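Local coordinates for protein thymidylate synthase 1 (Bacillus subtilis, PDB 1B02) that catalyses the reductive methylation of dUMP to dTMP, using 5,10-methylenetetrahydrofolate as methyl donor and reductant, and so supplies a precursor for DNA synthesis, at residues N183-G188 and G219-Y224. Residues are numbered along the deposited sequence; the frame is centred on the assembly and turned at random.
Sequences NDMALG and GDCHVY. With UFP (5-fluoro-2'-deoxyuridine-5'-monophosphate), chain B; C2F (5-methyl-5,6,7,8-tetrahydrofolic acid), chain C.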
ATOM      1  N   ASN A 183       1.713   1.681 -10.196  1.00 20.36           N
ATOM      2  CA  ASN A 183       2.452   2.208  -9.053  1.00 19.86           C
ATOM      3  C   ASN A 183       3.263   3.471  -9.331  1.00 17.90           C
ATOM      4  O   ASN A 183       4.160   3.470 -10.176  1.00 15.88           O
ATOM      5  CB  ASN A 183       3.392   1.133  -8.495  1.00 18.82           C
ATOM      6  CG  ASN A 183       3.253   0.957  -6.987  1.00 16.34           C
ATOM      7  OD1 ASN A 183       4.173   0.487  -6.322  1.00 21.19           O
ATOM      8  ND2 ASN A 183       2.101   1.328  -6.448  1.00 10.79           N
ATOM      9  N   ASP A 184       2.930   4.541  -8.609  1.00 21.03           N
ATOM     10  CA  ASP A 184       3.627   5.826  -8.706  1.00  9.35           C
ATOM     11  C   ASP A 184       4.814   5.651  -7.763  1.00 13.19           C
ATOM     12  O   ASP A 184       4.688   5.812  -6.550  1.00 21.47           O
ATOM     13  CB  ASP A 184       2.701   6.952  -8.222  1.00 14.02           C
ATOM     14  CG  ASP A 184       3.412   8.295  -8.077  1.00 21.52           C
ATOM     15  OD1 ASP A 184       4.661   8.355  -8.152  1.00 10.16           O
ATOM     16  OD2 ASP A 184       2.700   9.303  -7.878  1.00 14.66           O
ATOM     17  N   MET A 185       5.964   5.306  -8.333  1.00 17.43           N
ATOM     18  CA  MET A 185       7.172   5.047  -7.560  1.00 17.93           C
ATOM     19  C   MET A 185       7.621   6.131  -6.590  1.00 21.69           C
ATOM     20  O   MET A 185       8.188   5.826  -5.539  1.00 22.65           O
ATOM     21  CB  MET A 185       8.322   4.701  -8.508  1.00 17.42           C
ATOM     22  CG  MET A 185       8.163   3.348  -9.194  1.00 24.48           C
ATOM     23  SD  MET A 185       7.653   2.023  -8.063  1.00 19.82           S
ATOM     24  CE  MET A 185       9.235   1.601  -7.338  1.00  9.75           C
ATOM     25  N   ALA A 186       7.374   7.391  -6.927  1.00 23.77           N
ATOM     26  CA  ALA A 186       7.791   8.483  -6.057  1.00 21.12           C
ATOM     27  C   ALA A 186       6.858   8.675  -4.866  1.00 20.00           C
ATOM     28  O   ALA A 186       7.310   8.764  -3.728  1.00 19.19           O
ATOM     29  CB  ALA A 186       7.893   9.778  -6.855  1.00 22.97           C
ATOM     30  N   LEU A 187       5.557   8.720  -5.127  1.00 19.32           N
ATOM     31  CA  LEU A 187       4.583   8.933  -4.065  1.00 19.44           C
ATOM     32  C   LEU A 187       3.976   7.671  -3.451  1.00 21.82           C
ATOM     33  O   LEU A 187       4.261   7.330  -2.305  1.00 25.90           O
ATOM     34  CB  LEU A 187       3.457   9.835  -4.579  1.00 26.33           C
ATOM     35  CG  LEU A 187       3.477  11.328  -4.229  1.00 26.78           C
ATOM     36  CD1 LEU A 187       4.828  11.739  -3.661  1.00 21.70           C
ATOM     37  CD2 LEU A 187       3.160  12.126  -5.481  1.00 20.99           C
ATOM     38  N   GLY A 188       3.135   6.985  -4.218  1.00 25.21           N
ATOM     39  CA  GLY A 188       2.469   5.791  -3.725  1.00 24.19           C
ATOM     40  C   GLY A 188       3.293   4.604  -3.252  1.00 20.45           C
ATOM     41  O   GLY A 188       3.040   4.073  -2.173  1.00 24.40           O
ATOM     42  N   GLY A 219       2.503  -4.061 -11.610  1.00 15.09           N
ATOM     43  CA  GLY A 219       2.197  -4.217 -13.022  1.00 15.20           C
ATOM     44  C   GLY A 219       2.856  -3.083 -13.790  1.00 15.86           C
ATOM     45  O   GLY A 219       3.958  -3.244 -14.318  1.00 12.13           O
ATOM     46  N   ASP A 220       2.186  -1.936 -13.856  1.00 13.04           N
ATOM     47  CA  ASP A 220       2.744  -0.772 -14.538  1.00 13.96           C
ATOM     48  C   ASP A 220       3.580   0.024 -13.530  1.00 13.57           C
ATOM     49  O   ASP A 220       3.044   0.758 -12.703  1.00 15.67           O
ATOM     50  CB  ASP A 220       1.627   0.109 -15.102  1.00 18.27           C
ATOM     51  CG  ASP A 220       2.134   1.089 -16.144  1.00 23.59           C
ATOM     52  OD1 ASP A 220       2.929   1.984 -15.782  1.00 18.87           O
ATOM     53  OD2 ASP A 220       1.742   0.964 -17.324  1.00 28.07           O
ATOM     54  N   CYS A 221       4.897  -0.145 -13.608  1.00 15.21           N
ATOM     55  CA  CYS A 221       5.843   0.516 -12.713  1.00 16.05           C
ATOM     56  C   CYS A 221       6.388   1.779 -13.384  1.00 23.83           C
ATOM     57  O   CYS A 221       7.268   1.709 -14.243  1.00 20.41           O
ATOM     58  CB  CYS A 221       6.980  -0.456 -12.392  1.00 13.08           C
ATOM     59  SG  CYS A 221       8.044   0.022 -11.031  1.00 24.70           S
ATOM     60  N   HIS A 222       5.881   2.936 -12.969  1.00 24.37           N
ATOM     61  CA  HIS A 222       6.279   4.198 -13.579  1.00 21.06           C
ATOM     62  C   HIS A 222       6.816   5.282 -12.648  1.00 28.75           C
ATOM     63  O   HIS A 222       6.761   5.175 -11.422  1.00 26.45           O
ATOM     64  CB  HIS A 222       5.087   4.768 -14.342  1.00 20.46           C
ATOM     65  CG  HIS A 222       3.858   4.919 -13.500  1.00 12.13           C
ATOM     66  ND1 HIS A 222       2.896   3.938 -13.404  1.00 11.50           N
ATOM     67  CD2 HIS A 222       3.441   5.934 -12.705  1.00 13.36           C
ATOM     68  CE1 HIS A 222       1.937   4.341 -12.589  1.00 13.16           C
ATOM     69  NE2 HIS A 222       2.245   5.549 -12.151  1.00  7.41           N
ATOM     70  N   VAL A 223       7.320   6.342 -13.274  1.00 28.47           N
ATOM     71  CA  VAL A 223       7.870   7.502 -12.588  1.00 28.03           C
ATOM     72  C   VAL A 223       7.500   8.733 -13.414  1.00 27.64           C
ATOM     73  O   VAL A 223       7.937   8.868 -14.556  1.00 35.95           O
ATOM     74  CB  VAL A 223       9.407   7.413 -12.484  1.00 26.69           C
ATOM     75  CG1 VAL A 223      10.002   8.799 -12.324  1.00 32.97           C
ATOM     76  CG2 VAL A 223       9.803   6.531 -11.310  1.00 28.69           C
ATOM     77  N   TYR A 224       6.693   9.623 -12.842  1.00 27.42           N
ATOM     78  CA  TYR A 224       6.276  10.838 -13.545  1.00 22.30           C
ATOM     79  C   TYR A 224       7.465  11.749 -13.861  1.00 22.09           C
ATOM     80  O   TYR A 224       8.366  11.922 -13.039  1.00 20.57           O
ATOM     81  CB  TYR A 224       5.230  11.584 -12.714  1.00 13.76           C
ATOM     82  CG  TYR A 224       3.887  10.883 -12.679  1.00 19.52           C
ATOM     83  CD1 TYR A 224       2.926  11.125 -13.662  1.00 18.50           C
ATOM     84  CD2 TYR A 224       3.576   9.970 -11.668  1.00 18.89           C
ATOM     85  CE1 TYR A 224       1.689  10.476 -13.643  1.00 18.21           C
ATOM     86  CE2 TYR A 224       2.342   9.315 -11.639  1.00 12.69           C
ATOM     87  CZ  TYR A 224       1.405   9.575 -12.629  1.00 22.39           C
ATOM     88  OH  TYR A 224       0.180   8.945 -12.603  1.00 14.07           O
TER
HETATM   89  N1  UFP B 280      -1.101   4.759  -7.181  1.00 14.07           N
HETATM   90  C2  UFP B 280      -0.118   4.067  -6.432  1.00 16.71           C
HETATM   91  N3  UFP B 280      -0.447   3.442  -5.187  1.00 16.68           N
HETATM   92  C4  UFP B 280      -1.710   3.560  -4.488  1.00 14.92           C
HETATM   93  C5  UFP B 280      -2.828   4.660  -4.995  1.00 14.10           C
HETATM   94  C6  UFP B 280      -2.638   4.668  -6.667  1.00 17.98           C
HETATM   95  O2  UFP B 280       1.095   4.171  -6.646  1.00 11.45           O
HETATM   96  O4  UFP B 280      -2.049   2.764  -3.599  1.00 27.15           O
HETATM   97  F5  UFP B 280      -4.073   4.415  -4.618  1.00 24.76           F
HETATM   98  C1' UFP B 280      -0.798   5.561  -8.414  1.00 14.89           C
HETATM   99  C2' UFP B 280      -0.380   4.804  -9.660  1.00 18.61           C
HETATM  100  C3' UFP B 280      -0.787   5.854 -10.689  1.00 16.71           C
HETATM  101  C4' UFP B 280      -1.989   6.569 -10.149  1.00 13.96           C
HETATM  102  O3' UFP B 280       0.287   6.757 -10.867  1.00 18.74           O
HETATM  103  O4' UFP B 280      -1.894   6.452  -8.736  1.00 16.40           O
HETATM  104  C5' UFP B 280      -3.427   6.138 -10.524  1.00 13.29           C
HETATM  105  O5' UFP B 280      -3.595   6.409 -11.952  1.00 27.74           O
HETATM  106  P   UFP B 280      -4.025   5.233 -12.913  1.00 21.26           P
HETATM  107  O1P UFP B 280      -5.377   4.815 -12.502  1.00 11.20           O
HETATM  108  O2P UFP B 280      -2.974   4.239 -12.934  1.00 18.32           O
HETATM  109  O3P UFP B 280      -3.918   6.009 -14.293  1.00 20.43           O
HETATM  110  N1  C2F C 281      -2.229   9.617  -7.648  1.00 19.48           N
HETATM  111  C2  C2F C 281      -0.821   9.682  -7.851  1.00 18.16           C
HETATM  112  NA2 C2F C 281      -0.265  10.284  -8.986  1.00 29.06           N
HETATM  113  N3  C2F C 281       0.056   8.941  -7.047  1.00 19.80           N
HETATM  114  C4  C2F C 281      -0.431   8.162  -5.915  1.00 14.43           C
HETATM  115  O4  C2F C 281       0.278   7.428  -5.234  1.00 22.88           O
HETATM  116  C4A C2F C 281      -1.951   8.060  -5.783  1.00 12.61           C
HETATM  117  N5  C2F C 281      -2.615   7.383  -4.648  1.00 16.87           N
HETATM  118  C6  C2F C 281      -3.864   7.825  -4.183  1.00 10.50           C
HETATM  119  C7  C2F C 281      -4.812   8.076  -5.327  1.00 14.57           C
HETATM  120  N8  C2F C 281      -4.181   8.749  -6.485  1.00 16.64           N
HETATM  121  C8A C2F C 281      -2.790   8.732  -6.704  1.00 14.58           C
HETATM  122  C9  C2F C 281      -3.818   9.044  -3.210  1.00 24.71           C
HETATM  123  N10 C2F C 281      -2.698   8.719  -2.228  1.00 23.65           N
HETATM  124  C11 C2F C 281      -2.269   6.006  -4.231  1.00 17.68           C
HETATM  125  C12 C2F C 281       0.598  11.421  -1.443  1.00 29.27           C
HETATM  126  C13 C2F C 281      -0.417  11.765  -2.394  1.00 30.01           C
HETATM  127  C14 C2F C 281      -1.466  10.888  -2.707  1.00 31.55           C
HETATM  128  C15 C2F C 281      -1.495   9.552  -2.140  1.00 24.96           C
HETATM  129  C16 C2F C 281      -0.390   9.153  -1.292  1.00 24.43           C
HETATM  130  C17 C2F C 281       0.588  10.063  -0.919  1.00 28.47           C
HETATM  131  C   C2F C 281       1.634  12.438  -0.935  1.00 33.01           C
HETATM  132  O   C2F C 281       1.487  13.641  -1.296  1.00 38.13           O
HETATM  133  N   C2F C 281       2.716  11.919  -0.169  1.00 40.29           N
HETATM  134  CA  C2F C 281       3.537  12.973   0.466  1.00 38.42           C
HETATM  135  CB  C2F C 281       3.112  13.018   1.955  1.00 45.00           C
HETATM  136  CG  C2F C 281       3.076  14.160   3.000  1.00 56.45           C
HETATM  137  CD  C2F C 281       1.827  13.954   3.942  1.00 60.82           C
HETATM  138  OE1 C2F C 281       0.725  14.356   3.450  1.00 58.99           O
HETATM  139  OE2 C2F C 281       2.072  13.670   5.132  1.00 64.77           O
HETATM  140  CT  C2F C 281       4.988  12.596   0.214  1.00 41.21           C
HETATM  141  O1  C2F C 281       5.228  11.387   0.463  1.00 33.06           O
HETATM  142  O2  C2F C 281       5.747  13.503  -0.164  1.00 46.61           O
HETATM  143  O   HOH W   1       6.765   8.972  -9.856  1.00 20.12           O
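Asp184 crosses Tyr224 at about a right angle, its OD2 3.8 Å from Tyr224 CE2. With chi1 at 171° the Asp184 carboxylate swings off the backbone N toward the pterin. There OD2 accepts from C2F N3 at 2.8 Å and weakly from C2F NA2. The backbone N of Asp184 donates to UFP O2, so one residue grips both ligands. UFP O3' lies 2.6 Å from His222 NE2 and 2.8 Å from Tyr224 OH, and hydrogen-bonds to both. It sits at the edge of the Tyr224 ring.

A second shell fixes these groups. Asp184 OD1 accepts from Leu187 N in an Asx motif. A water links OD1 to Tyr224 N. The His222 ring lies with one face under Asn183 O, 3.3 Å above its centre. Its ND1 donates to Asp220 OD1. Were His222 an alanine, UFP O3' would probably lose one of its two tethers here and Asp220 OD1 its imidazole partner.

Behind the pocket, strands 173-184 and 210-224 run parallel, joined by helix 188-207 in a beta-alpha-beta unit. Asn183 N donates to Asp220 O and Met185 N to His222 O. On the side facing helix 3-18, Met185 SD packs 3.6 Å from Cys221 SG. Met185 CB touches Val223 CG2.

Bonded through both of its nitrogens, the imidazole links Asp220 to the sugar hydroxyl. The Asp184 carboxylate likewise binds pterin through OD2 and its own chain through OD1, which probably ties folate recognition to the shape of the turn.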